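Local coordinates for ATP-dependent RNA helicase HrpB (Escherichia coli, PDB 6EUD), which hydrolyses ATP to ADP and phosphate and probably binds single-stranded RNA, as a bacterial DExH-box enzyme of the DEAH/RHA helicase group, at residues A[114-119]-A[148-153]; A[318-323]-A[342-347]; A[420-425]-A[500-505]; A[614-619]-A[662-667]; A[784-789]-A[793-798]. All coordinates share one frame; numbering follows the deposited sequence.

Contact 1. Residues A[114-119]-A[148-153]; sequences DPELSG and GLRDDL
R150 bridges to the backbone of E116, joining two loops of the first RecA-like domain just before the neighbouring parallel strands 120-125 and 154-159. Along 148-153, L149 leads into an inverse gamma turn centred on R150, in which D151 N bonds to L149 O. R150 then bends twice, the second time at chi3 (-38°), laying R150 CG 3.3 Å from E116 O before the guanidinium swings to the same carbonyl. R150 NH1 gives E116 O a fairly straight 2.9 Å bond (162° at the hydrogen), with the oxygen in the guanidinium plane. That carbonyl belongs to the type I turn D114-L117, whose closing bond runs from L117 N to D114 O. Next, D152 turns its carboxylate back: OD1 accepts from R150 NE at 2.7 Å, and the salt bridge to NH2 is modelled too short for its length to be trusted. L153 CB lies 3.3 Å above the guanidinium plane, toward the rim of one face. With V120 O as a further acceptor for NH2, one arginine serves two backbone carbonyls and an acid at once; D152 would be expected to balance its charge and fix the rotation of the planar group.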
# COMPACT_ATOMS: atom_id res chain seq x y z
N ASP A 114 25.21 0.08 13.67
CA ASP A 114 26.52 0.33 13.09
C ASP A 114 26.41 0.56 11.61
O ASP A 114 26.57 -0.37 10.82
CB ASP A 114 27.47 -0.83 13.37
CG ASP A 114 28.89 -0.54 12.93
OD1 ASP A 114 29.22 0.65 12.71
OD2 ASP A 114 29.68 -1.50 12.79
N PRO A 115 26.15 1.82 11.22
CA PRO A 115 25.92 2.23 9.82
C PRO A 115 27.15 2.09 8.92
O PRO A 115 27.03 2.22 7.70
CB PRO A 115 25.50 3.70 9.96
CG PRO A 115 25.02 3.84 11.36
CD PRO A 115 25.92 2.93 12.15
N GLU A 116 28.31 1.82 9.50
CA GLU A 116 29.49 1.56 8.69
C GLU A 116 29.88 0.09 8.77
O GLU A 116 30.84 -0.34 8.12
CB GLU A 116 30.65 2.46 9.12
CG GLU A 116 30.64 3.81 8.44
CD GLU A 116 31.38 4.88 9.22
OE1 GLU A 116 32.33 4.53 9.95
OE2 GLU A 116 30.99 6.06 9.11
N LEU A 117 29.12 -0.68 9.55
CA LEU A 117 29.30 -2.13 9.71
C LEU A 117 30.77 -2.54 9.88
O LEU A 117 31.30 -3.32 9.08
CB LEU A 117 28.69 -2.88 8.53
CG LEU A 117 27.17 -2.93 8.46
CD1 LEU A 117 26.73 -3.64 7.21
CD2 LEU A 117 26.60 -3.61 9.70
N SER A 118 31.40 -2.00 10.92
CA SER A 118 32.83 -2.17 11.17
C SER A 118 33.25 -3.63 11.21
O SER A 118 32.58 -4.46 11.82
CB SER A 118 33.20 -1.48 12.49
OG SER A 118 32.79 -0.12 12.50
N GLY A 119 34.36 -3.95 10.55
CA GLY A 119 34.84 -5.32 10.47
C GLY A 119 34.22 -6.14 9.35
O GLY A 119 34.84 -7.06 8.83
N GLY A 148 28.93 5.74 1.27
CA GLY A 148 29.61 6.49 2.32
C GLY A 148 31.11 6.25 2.31
O GLY A 148 31.75 6.34 1.26
N LEU A 149 31.69 5.94 3.47
CA LEU A 149 33.09 5.54 3.49
C LEU A 149 33.29 4.14 2.93
O LEU A 149 34.27 3.85 2.25
CB LEU A 149 33.68 5.58 4.90
CG LEU A 149 34.28 6.90 5.36
CD1 LEU A 149 35.29 7.42 4.32
CD2 LEU A 149 33.16 7.87 5.57
N ARG A 150 32.34 3.26 3.23
CA ARG A 150 32.53 1.84 2.96
C ARG A 150 32.47 1.50 1.48
O ARG A 150 31.56 0.80 1.04
CB ARG A 150 31.49 1.03 3.74
CG ARG A 150 31.60 1.15 5.27
CD ARG A 150 32.99 0.74 5.78
NE ARG A 150 33.52 -0.41 5.03
CZ ARG A 150 33.17 -1.67 5.24
NH1 ARG A 150 32.27 -1.99 6.17
NH2 ARG A 150 33.71 -2.63 4.50
N ASP A 151 33.45 1.97 0.71
CA ASP A 151 33.55 1.64 -0.71
C ASP A 151 34.33 0.34 -0.91
O ASP A 151 34.67 -0.02 -2.04
CB ASP A 151 34.20 2.80 -1.50
CG ASP A 151 35.62 3.12 -1.04
OD1 ASP A 151 35.99 2.79 0.10
OD2 ASP A 151 36.37 3.72 -1.84
N ASP A 152 34.59 -0.35 0.20
CA ASP A 152 35.31 -1.62 0.22
C ASP A 152 34.35 -2.76 0.56
O ASP A 152 34.67 -3.93 0.37
CB ASP A 152 36.41 -1.58 1.27
CG ASP A 152 35.85 -1.46 2.67
OD1 ASP A 152 35.41 -0.36 3.05
OD2 ASP A 152 35.80 -2.49 3.37
N LEU A 153 33.20 -2.39 1.11
CA LEU A 153 32.17 -3.35 1.51
C LEU A 153 31.51 -4.00 0.29
O LEU A 153 30.73 -3.36 -0.41
CB LEU A 153 31.12 -2.67 2.38
CG LEU A 153 29.87 -3.49 2.73
CD1 LEU A 153 30.19 -4.66 3.68
CD2 LEU A 153 28.77 -2.60 3.31

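Contact 2. Residues A[318-323]-A[342-347]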
# COMPACT_ATOMS: atom_id res chain seq x y z
N ALA A 318 5.66 -15.38 -14.66
CA ALA A 318 7.00 -15.81 -14.27
C ALA A 318 6.93 -16.97 -13.27
O ALA A 318 7.67 -17.94 -13.39
CB ALA A 318 7.81 -14.64 -13.70
N SER A 319 6.02 -16.91 -12.30
CA SER A 319 5.98 -18.02 -11.35
C SER A 319 5.23 -19.24 -11.91
O SER A 319 5.54 -20.37 -11.54
CB SER A 319 5.38 -17.59 -10.02
OG SER A 319 4.46 -16.55 -10.18
N MET A 320 4.28 -19.03 -12.81
CA MET A 320 3.69 -20.18 -13.47
C MET A 320 4.77 -20.93 -14.26
O MET A 320 4.82 -22.17 -14.28
CB MET A 320 2.55 -19.75 -14.39
CG MET A 320 1.20 -19.58 -13.65
SD MET A 320 -0.20 -19.39 -14.77
CE MET A 320 0.20 -17.81 -15.51
N THR A 321 5.67 -20.17 -14.87
CA THR A 321 6.78 -20.74 -15.62
C THR A 321 7.80 -21.38 -14.67
O THR A 321 8.31 -22.47 -14.95
CB THR A 321 7.46 -19.67 -16.50
OG1 THR A 321 6.54 -19.28 -17.53
CG2 THR A 321 8.70 -20.21 -17.14
N GLN A 322 8.07 -20.74 -13.55
CA GLN A 322 8.96 -21.33 -12.56
C GLN A 322 8.36 -22.65 -12.04
O GLN A 322 9.07 -23.65 -11.88
CB GLN A 322 9.24 -20.36 -11.43
CG GLN A 322 10.15 -20.88 -10.34
CD GLN A 322 11.60 -21.01 -10.77
OE1 GLN A 322 12.06 -20.32 -11.68
NE2 GLN A 322 12.34 -21.89 -10.09
N ARG A 323 7.04 -22.67 -11.82
CA ARG A 323 6.35 -23.87 -11.36
C ARG A 323 6.40 -24.98 -12.39
O ARG A 323 6.58 -26.14 -12.04
CB ARG A 323 4.89 -23.56 -11.03
CG ARG A 323 4.72 -22.81 -9.76
CD ARG A 323 3.28 -22.39 -9.52
NE ARG A 323 3.23 -21.60 -8.29
CZ ARG A 323 2.13 -21.33 -7.60
NH1 ARG A 323 0.96 -21.78 -8.01
NH2 ARG A 323 2.21 -20.61 -6.49
N GLU A 342 -5.78 -18.40 -22.27
CA GLU A 342 -5.90 -16.96 -22.53
C GLU A 342 -5.84 -16.13 -21.22
O GLU A 342 -5.38 -14.98 -21.23
CB GLU A 342 -7.18 -16.68 -23.30
CG GLU A 342 -8.42 -17.20 -22.59
CD GLU A 342 -9.70 -16.97 -23.38
OE1 GLU A 342 -10.50 -17.92 -23.49
OE2 GLU A 342 -9.90 -15.83 -23.86
N GLN A 343 -6.29 -16.71 -20.11
CA GLN A 343 -6.17 -16.05 -18.82
C GLN A 343 -4.72 -16.08 -18.35
O GLN A 343 -4.24 -15.13 -17.72
CB GLN A 343 -7.07 -16.71 -17.77
CG GLN A 343 -8.54 -16.65 -18.13
CD GLN A 343 -9.46 -17.26 -17.08
OE1 GLN A 343 -9.04 -17.67 -16.00
NE2 GLN A 343 -10.74 -17.34 -17.42
N ALA A 344 -4.03 -17.18 -18.64
CA ALA A 344 -2.61 -17.27 -18.32
C ALA A 344 -1.83 -16.20 -19.10
O ALA A 344 -0.92 -15.58 -18.55
CB ALA A 344 -2.08 -18.68 -18.63
N GLU A 345 -2.23 -15.97 -20.35
CA GLU A 345 -1.56 -14.99 -21.21
C GLU A 345 -1.78 -13.55 -20.76
O GLU A 345 -1.03 -12.67 -21.14
CB GLU A 345 -2.02 -15.16 -22.65
CG GLU A 345 -1.54 -16.48 -23.25
CD GLU A 345 -2.14 -16.81 -24.61
OE1 GLU A 345 -3.13 -16.15 -25.01
OE2 GLU A 345 -1.62 -17.74 -25.27
N ARG A 346 -2.82 -13.32 -19.96
CA ARG A 346 -3.16 -11.97 -19.50
C ARG A 346 -2.77 -11.77 -18.04
O ARG A 346 -2.95 -10.69 -17.50
CB ARG A 346 -4.66 -11.67 -19.68
CG ARG A 346 -5.11 -11.64 -21.14
CD ARG A 346 -6.54 -11.09 -21.29
NE ARG A 346 -7.58 -12.02 -20.82
CZ ARG A 346 -8.27 -12.83 -21.62
NH1 ARG A 346 -8.04 -12.85 -22.93
NH2 ARG A 346 -9.20 -13.63 -21.11
N ALA A 347 -2.25 -12.81 -17.39
CA ALA A 347 -1.77 -12.66 -16.03
C ALA A 347 -0.61 -11.69 -16.04
O ALA A 347 0.07 -11.55 -17.06
CB ALA A 347 -1.35 -14.05 -15.42
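M320 points its methyl end at A344 and A347, joining two helices of the second RecA-like domain, in the helicase C-terminal region. Helix 317-325 carries Q322 and R323, which open a sequence fitting motif VI of superfamily 2 helicases; helix 341-346 follows strand 333-337. The close part of this contact is small and apolar, with no hydrogen bond between the two segments. One side chain carries it: M320 runs out extended through chi2 and turns at chi3 (-66°), which brings CE, rather than the sulfur, to the far helix. There CE meets A344 CB at 4.0 Å and A347 CB at 4.1 Å, a methyl group against two methyl groups. M320 spans the gap between backbones 8.5 Å apart at M320 CA and A344 CA. Beneath, the same methionine leans on D292 and A294 of strand 287-302, so its chain is enclosed between that strand and helix 341-346. A347 O accepts from Q317 NE2 of helix 317-325, a polar link beside the methyl contact.

The outer side of the second helix is looser. E345 turns away from M320, and E342, which is poorly ordered, forms a salt bridge with R346, OE2 to NH2 3.6 Å. On the other helix R323, by contrast, is buried and salt-bridged to E279 and D292. At the centre of the contact M320 CE also lies 3.9 Å from A344 O, the backbone carbonyl beside the same methyl group.

Contact 3. Residues A[420-425]-A[500-505]. With EDO (1,2-ethanediol), chain C.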
# COMPACT_ATOMS: atom_id res chain seq x y z
N ASP A 420 7.34 -3.62 16.01
CA ASP A 420 6.22 -3.06 15.26
C ASP A 420 5.86 -1.72 15.91
O ASP A 420 5.69 -1.66 17.13
CB ASP A 420 5.00 -3.96 15.25
CG ASP A 420 3.75 -3.22 14.78
OD1 ASP A 420 3.50 -3.12 13.56
OD2 ASP A 420 3.02 -2.69 15.64
N PRO A 421 5.72 -0.65 15.09
CA PRO A 421 5.53 0.72 15.60
C PRO A 421 4.37 0.90 16.57
O PRO A 421 4.55 1.59 17.57
CB PRO A 421 5.28 1.53 14.32
CG PRO A 421 6.09 0.79 13.29
CD PRO A 421 5.93 -0.67 13.63
N ARG A 422 3.21 0.30 16.31
CA ARG A 422 2.10 0.37 17.25
C ARG A 422 2.52 -0.25 18.60
O ARG A 422 2.27 0.32 19.65
CB ARG A 422 0.86 -0.34 16.67
CG ARG A 422 0.31 0.32 15.39
CD ARG A 422 -0.83 -0.49 14.69
NE ARG A 422 -2.12 0.14 14.94
CZ ARG A 422 -2.91 0.66 14.02
NH1 ARG A 422 -2.61 0.61 12.73
NH2 ARG A 422 -4.04 1.22 14.40
N LEU A 423 3.18 -1.39 18.57
CA LEU A 423 3.62 -2.02 19.81
C LEU A 423 4.74 -1.23 20.50
O LEU A 423 4.78 -1.11 21.73
CB LEU A 423 4.07 -3.46 19.53
CG LEU A 423 3.00 -4.44 18.98
CD1 LEU A 423 3.53 -5.89 18.95
CD2 LEU A 423 1.66 -4.35 19.73
N ALA A 424 5.66 -0.68 19.71
CA ALA A 424 6.73 0.16 20.23
C ALA A 424 6.17 1.40 20.91
O ALA A 424 6.65 1.80 21.97
CB ALA A 424 7.70 0.56 19.12
N ALA A 425 5.16 2.01 20.27
CA ALA A 425 4.47 3.18 20.79
C ALA A 425 3.86 2.87 22.16
O ALA A 425 3.96 3.66 23.11
CB ALA A 425 3.39 3.63 19.81
N ALA A 500 -6.14 3.15 19.07
CA ALA A 500 -7.33 4.00 19.21
C ALA A 500 -8.35 3.81 18.07
O ALA A 500 -9.55 3.83 18.29
CB ALA A 500 -6.92 5.45 19.29
N ASP A 501 -7.85 3.64 16.85
CA ASP A 501 -8.68 3.41 15.68
C ASP A 501 -9.37 2.04 15.72
O ASP A 501 -10.24 1.75 14.88
CB ASP A 501 -7.84 3.51 14.41
CG ASP A 501 -6.61 2.61 14.45
OD1 ASP A 501 -6.07 2.43 15.55
OD2 ASP A 501 -6.18 2.09 13.41
N ARG A 502 -8.97 1.19 16.66
CA ARG A 502 -9.56 -0.15 16.75
C ARG A 502 -10.38 -0.33 18.02
O ARG A 502 -10.71 -1.45 18.38
CB ARG A 502 -8.48 -1.21 16.66
CG ARG A 502 -7.72 -1.12 15.37
CD ARG A 502 -6.65 -2.17 15.27
NE ARG A 502 -5.88 -1.99 14.04
CZ ARG A 502 -4.78 -2.67 13.76
NH1 ARG A 502 -4.30 -3.56 14.63
NH2 ARG A 502 -4.15 -2.45 12.63
N ILE A 503 -10.69 0.78 18.69
CA ILE A 503 -11.74 0.80 19.70
C ILE A 503 -13.07 0.41 19.07
O ILE A 503 -13.45 0.94 18.03
CB ILE A 503 -11.87 2.18 20.32
CG1 ILE A 503 -10.62 2.47 21.17
CG2 ILE A 503 -13.16 2.28 21.12
CD1 ILE A 503 -10.54 3.90 21.68
N ALA A 504 -13.78 -0.53 19.68
CA ALA A 504 -14.99 -1.08 19.07
C ALA A 504 -16.24 -0.86 19.91
O ALA A 504 -16.24 -1.08 21.12
CB ALA A 504 -14.80 -2.53 18.80
N ARG A 505 -17.31 -0.41 19.26
CA ARG A 505 -18.59 -0.25 19.94
C ARG A 505 -19.62 -1.17 19.31
O ARG A 505 -19.62 -1.39 18.08
CB ARG A 505 -19.06 1.20 19.88
CG ARG A 505 -20.44 1.41 20.47
CD ARG A 505 -21.01 2.76 20.07
NE ARG A 505 -22.43 2.84 20.36
CZ ARG A 505 -22.94 3.36 21.47
NH1 ARG A 505 -22.14 3.86 22.41
NH2 ARG A 505 -24.25 3.38 21.64
C1 EDO C . -5.79 5.63 11.64
O1 EDO C . -4.71 5.44 10.76
C2 EDO C . -7.05 4.94 11.09
O2 EDO C . -6.87 3.52 10.96
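The guanidinium groups of R422 and R502 lie flat on one another, their centres 3.8 Å apart and their planes turned by only 23°. The overlap is displaced: R502 NH2 stands over the rim of one R422 face, 3.4 Å from R422 NH1, and R422 CZ in turn lies over one face of R502. At the edge of R422, in its plane, sits the D501 carboxylate, nearly coplanar with the guanidinium. R422 NH2 faces both oxygens, 2.5 Å from D501 OD2 and 2.6 Å from D501 OD1, a salt bridge modelled too tightly for its detailed geometry to be trusted. A bend at chi3 (105°) turns the end of R422 so that one edge meets the acid while a face is left to R502.

R422 stands in the first turn of helix 421-429, where D420 is the N-cap and its OD2 accepts from L423 N at 3.2 Å. D501 and R502 lead into strand 503-506, the start of a small sheet consistent with the OB fold of DEAH/RHA helicases. Two like charges stacked in a buried place are probably eased by D501 and by weak bonds: R422 NE to A498 O, R502 NH1 to P538 O, and R502 NH2 to G306 O in the turn between strands 287-302 and 307-314. A 1,2-ethanediol, probably from the crystallisation liquor, bonds through O2 to D501 OD2 at 2.9 Å.

Contact 4. Residues A[614-619]-A[662-667]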
# COMPACT_ATOMS: atom_id res chain seq x y z
N ALA A 614 -20.36 25.29 13.86
CA ALA A 614 -21.49 24.36 13.78
C ALA A 614 -22.23 24.53 12.45
O ALA A 614 -22.73 23.56 11.88
CB ALA A 614 -22.44 24.53 14.96
N MET A 615 -22.30 25.76 11.95
CA MET A 615 -22.93 26.03 10.66
C MET A 615 -22.13 25.45 9.49
O MET A 615 -22.73 24.95 8.51
CB MET A 615 -23.11 27.54 10.48
CG MET A 615 -24.18 28.15 11.36
SD MET A 615 -24.33 29.94 11.09
CE MET A 615 -25.70 30.35 12.17
N LEU A 616 -20.80 25.53 9.57
CA LEU A 616 -19.93 24.92 8.55
C LEU A 616 -20.21 23.43 8.43
O LEU A 616 -20.28 22.90 7.31
CB LEU A 616 -18.45 25.13 8.87
CG LEU A 616 -17.90 26.57 8.84
CD1 LEU A 616 -16.40 26.54 8.88
CD2 LEU A 616 -18.37 27.29 7.61
N ASN A 617 -20.35 22.75 9.57
CA ASN A 617 -20.69 21.33 9.58
C ASN A 617 -22.07 21.06 8.99
O ASN A 617 -22.31 20.02 8.36
CB ASN A 617 -20.60 20.78 11.00
CG ASN A 617 -19.18 20.73 11.53
OD1 ASN A 617 -18.24 20.50 10.78
ND2 ASN A 617 -19.02 20.94 12.83
N GLY A 618 -22.99 22.00 9.21
CA GLY A 618 -24.32 21.90 8.65
C GLY A 618 -24.26 22.01 7.13
O GLY A 618 -25.00 21.32 6.42
N ILE A 619 -23.37 22.87 6.65
CA ILE A 619 -23.18 23.04 5.21
C ILE A 619 -22.60 21.75 4.62
O ILE A 619 -23.04 21.30 3.56
CB ILE A 619 -22.25 24.23 4.91
CG1 ILE A 619 -22.87 25.53 5.42
CG2 ILE A 619 -21.92 24.30 3.41
CD1 ILE A 619 -21.93 26.70 5.43
N ALA A 662 -14.40 20.88 2.06
CA ALA A 662 -13.29 20.52 2.93
C ALA A 662 -12.61 21.76 3.50
O ALA A 662 -12.10 21.73 4.63
CB ALA A 662 -12.30 19.65 2.19
N ALA A 663 -12.61 22.85 2.74
CA ALA A 663 -11.83 24.03 3.13
C ALA A 663 -12.68 25.19 3.67
O ALA A 663 -12.18 26.32 3.77
CB ALA A 663 -11.00 24.51 1.95
N LEU A 664 -13.94 24.93 4.01
CA LEU A 664 -14.86 25.98 4.50
C LEU A 664 -14.24 26.87 5.58
O LEU A 664 -14.43 28.09 5.58
CB LEU A 664 -16.13 25.34 5.06
CG LEU A 664 -17.06 24.76 4.00
CD1 LEU A 664 -18.18 23.97 4.66
CD2 LEU A 664 -17.61 25.89 3.16
N GLU A 665 -13.49 26.24 6.48
CA GLU A 665 -12.77 26.94 7.54
C GLU A 665 -11.81 27.99 6.96
O GLU A 665 -11.65 29.08 7.50
CB GLU A 665 -12.00 25.93 8.41
CG GLU A 665 -12.89 25.10 9.36
CD GLU A 665 -13.68 24.00 8.66
OE1 GLU A 665 -13.33 23.62 7.51
OE2 GLU A 665 -14.67 23.49 9.26
N THR A 666 -11.18 27.67 5.84
CA THR A 666 -10.19 28.58 5.27
C THR A 666 -10.84 29.68 4.39
O THR A 666 -10.52 30.86 4.56
CB THR A 666 -9.12 27.80 4.47
OG1 THR A 666 -9.73 27.11 3.38
CG2 THR A 666 -8.47 26.77 5.34
N TRP A 667 -11.76 29.33 3.48
CA TRP A 667 -12.30 30.34 2.56
C TRP A 667 -13.60 31.02 2.99
O TRP A 667 -13.86 32.16 2.58
CB TRP A 667 -12.49 29.73 1.15
CG TRP A 667 -13.61 28.75 0.97
CD1 TRP A 667 -13.56 27.41 1.21
CD2 TRP A 667 -14.93 29.01 0.45
NE1 TRP A 667 -14.77 26.82 0.91
CE2 TRP A 667 -15.63 27.78 0.43
CE3 TRP A 667 -15.59 30.16 0.01
CZ2 TRP A 667 -16.96 27.67 -0.01
CZ3 TRP A 667 -16.91 30.06 -0.43
CH2 TRP A 667 -17.58 28.82 -0.44
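L616 and L664 run past each other in opposite directions where helix 608-622 packs on the short helix 664-667, an apolar helix-helix contact beside strand 571-579 of the connector region. Their closest side-chain atoms are L616 CD2 and L664 CB, 3.9 Å apart. Because each leucine overshoots the other, L664 CD1 ends near the opposing backbone, 3.5 Å from L616 O. One turn further along the first helix, I619 crosses L664 at a slant and brings CG2 to 4.0 Å from the same CD1, so L664 is held alongside two residues of a single helix face.

E665 works from the margin. The acid's polar bonds go to other residues of helix 608-622, OE1 making a salt bridge with R620 and OE2 a hydrogen bond with Q613. The glutamate thus reaches that helix through a charged and a neutral partner while its chain lies against the leucine. A turn at chi2 (76°) folds the carboxylate back over L616, an oxygen against a methyl group, with E665 OE2 3.5 Å from L616 CD1.

Contact 5. Residues A[784-789]-A[793-798]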
# COMPACT_ATOMS: atom_id res chain seq x y z
N LYS A 784 -27.09 38.70 -47.44
CA LYS A 784 -28.23 38.90 -48.33
C LYS A 784 -29.53 38.88 -47.53
O LYS A 784 -30.46 39.62 -47.85
CB LYS A 784 -28.23 37.85 -49.46
CG LYS A 784 -28.79 36.49 -49.09
CD LYS A 784 -28.96 35.62 -50.33
CE LYS A 784 -29.64 34.31 -49.99
NZ LYS A 784 -29.83 33.45 -51.19
N GLU A 785 -29.60 38.07 -46.47
CA GLU A 785 -30.81 38.03 -45.66
C GLU A 785 -30.90 39.24 -44.73
O GLU A 785 -31.99 39.68 -44.35
CB GLU A 785 -30.90 36.74 -44.85
CG GLU A 785 -32.29 36.54 -44.22
CD GLU A 785 -32.42 35.26 -43.42
OE1 GLU A 785 -32.52 35.33 -42.17
OE2 GLU A 785 -32.45 34.18 -44.04
N MET A 786 -29.74 39.77 -44.36
CA MET A 786 -29.71 40.99 -43.56
C MET A 786 -30.01 42.21 -44.43
O MET A 786 -30.42 43.26 -43.92
CB MET A 786 -28.35 41.14 -42.86
CG MET A 786 -28.05 40.02 -41.89
SD MET A 786 -29.50 39.54 -40.93
CE MET A 786 -29.53 40.90 -39.83
N LYS A 787 -29.79 42.07 -45.73
CA LYS A 787 -30.20 43.11 -46.67
C LYS A 787 -31.70 43.00 -46.97
O LYS A 787 -32.29 43.93 -47.53
CB LYS A 787 -29.38 43.02 -47.96
CG LYS A 787 -28.02 43.68 -47.82
CD LYS A 787 -27.26 43.68 -49.13
CE LYS A 787 -25.98 44.49 -49.00
NZ LYS A 787 -25.17 44.47 -50.25
N GLY A 788 -32.30 41.88 -46.58
CA GLY A 788 -33.73 41.66 -46.80
C GLY A 788 -34.63 41.94 -45.61
O GLY A 788 -35.70 42.54 -45.76
N ARG A 789 -34.23 41.52 -44.41
CA ARG A 789 -35.08 41.70 -43.24
C ARG A 789 -34.75 42.99 -42.50
O ARG A 789 -35.56 43.49 -41.72
CB ARG A 789 -34.96 40.50 -42.30
CG ARG A 789 -36.04 40.45 -41.24
CD ARG A 789 -36.06 39.08 -40.60
NE ARG A 789 -36.22 38.04 -41.61
CZ ARG A 789 -36.13 36.74 -41.36
NH1 ARG A 789 -35.87 36.33 -40.12
NH2 ARG A 789 -36.29 35.86 -42.33
N HIS A 793 -30.12 48.85 -42.24
CA HIS A 793 -28.74 48.75 -41.77
C HIS A 793 -27.76 48.62 -42.92
O HIS A 793 -28.10 48.10 -43.98
CB HIS A 793 -28.57 47.56 -40.83
CG HIS A 793 -29.17 47.76 -39.48
ND1 HIS A 793 -30.52 47.58 -39.23
CD2 HIS A 793 -28.62 48.13 -38.30
CE1 HIS A 793 -30.76 47.83 -37.96
NE2 HIS A 793 -29.63 48.16 -37.37
N VAL A 794 -26.53 49.08 -42.71
CA VAL A 794 -25.46 48.83 -43.66
C VAL A 794 -24.84 47.45 -43.40
O VAL A 794 -24.30 47.19 -42.32
CB VAL A 794 -24.36 49.91 -43.59
CG1 VAL A 794 -23.29 49.65 -44.64
CG2 VAL A 794 -24.95 51.30 -43.77
N TRP A 795 -24.95 46.56 -44.38
CA TRP A 795 -24.31 45.25 -44.34
C TRP A 795 -23.23 45.18 -45.41
O TRP A 795 -23.50 44.77 -46.54
CB TRP A 795 -25.35 44.15 -44.54
CG TRP A 795 -26.52 44.31 -43.63
CD1 TRP A 795 -27.73 44.87 -43.93
CD2 TRP A 795 -26.59 43.93 -42.25
NE1 TRP A 795 -28.55 44.84 -42.83
CE2 TRP A 795 -27.87 44.28 -41.78
CE3 TRP A 795 -25.69 43.33 -41.36
CZ2 TRP A 795 -28.29 44.04 -40.47
CZ3 TRP A 795 -26.11 43.09 -40.06
CH2 TRP A 795 -27.39 43.45 -39.62
N PRO A 796 -22.00 45.56 -45.05
CA PRO A 796 -20.87 45.76 -45.98
C PRO A 796 -20.31 44.48 -46.59
O PRO A 796 -20.32 43.42 -45.95
CB PRO A 796 -19.82 46.43 -45.09
CG PRO A 796 -20.10 45.88 -43.73
CD PRO A 796 -21.59 45.74 -43.64
N ASP A 797 -19.81 44.59 -47.81
CA ASP A 797 -19.26 43.44 -48.52
C ASP A 797 -17.92 43.02 -47.91
O ASP A 797 -17.49 41.88 -48.07
CB ASP A 797 -19.11 43.76 -50.02
CG ASP A 797 -20.45 44.03 -50.71
OD1 ASP A 797 -21.30 43.11 -50.79
OD2 ASP A 797 -20.66 45.17 -51.17
N ASP A 798 -17.26 43.93 -47.19
CA ASP A 798 -16.00 43.61 -46.52
C ASP A 798 -16.04 43.95 -45.02
O ASP A 798 -15.35 44.87 -44.56
CB ASP A 798 -14.84 44.33 -47.20
CG ASP A 798 -13.50 43.66 -46.96
OD1 ASP A 798 -12.97 43.04 -47.91
OD2 ASP A 798 -12.98 43.74 -45.83
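Bends at chi2 (-40°) and chi3 (-76°) curl M786 over the indole of W795, whose CG lies beside its own backbone N (chi1 -51°), the turn that swings the ring back over helix 779-789. M786 CB stands over the five-membered ring, 3.4 Å from its centroid, a CH-pi contact almost along the ring normal. The sulfur makes a Met-aromatic contact with the six-membered ring, SD 4.8 Å from the centroid in an oblique approach. The methyl end stays over the same face, above the outer rim of the six-membered ring, M786 CE 3.3 Å from W795 CH2. H793 CB lies against the other ring face, toward the rim, so the indole is enclosed between the helix and its own loop.

This is a C-terminal tail folded back on the helix it leaves, near the end of the HrpB C-terminal region. K787 runs extended beside the tryptophan, its CE 3.5 Å from W795 O, and its ammonium NZ stays 4.1 Å from D797 OD1, beyond a salt bridge. Q783 NE2 serves both W795 O and D797 OD1. M786 O lies 2.7 Å from W795 NE1, at an angle too poor for a hydrogen bond; Y790 O accepts from NE1 instead. The indole N-H is thus satisfied by the intervening turn while M786 holds the ring by dispersion, K787 and D797 adding probably only a loose attraction.

The five contacts follow one another in series from the N terminus; none nests in or crosses another. Contact 1 closes a strand-helix excursion of 28 residues that includes the DEFH box, within the first RecA-like domain. Contact 2 closes an 18-residue loop through strand 333-337 in the second, its centre 41 Å from that of contact 1. Contact 3 spans 74 residues, mostly helical, and ties the helical region to the start of the OB-like sheet. Contact 4, with its nearest atoms about 20 Å from contact 3, returns across two further helices to helix 608-622. Contact 5 closes only a short turn, at the remote C-terminal end, its centre 89 Å from that of contact 1.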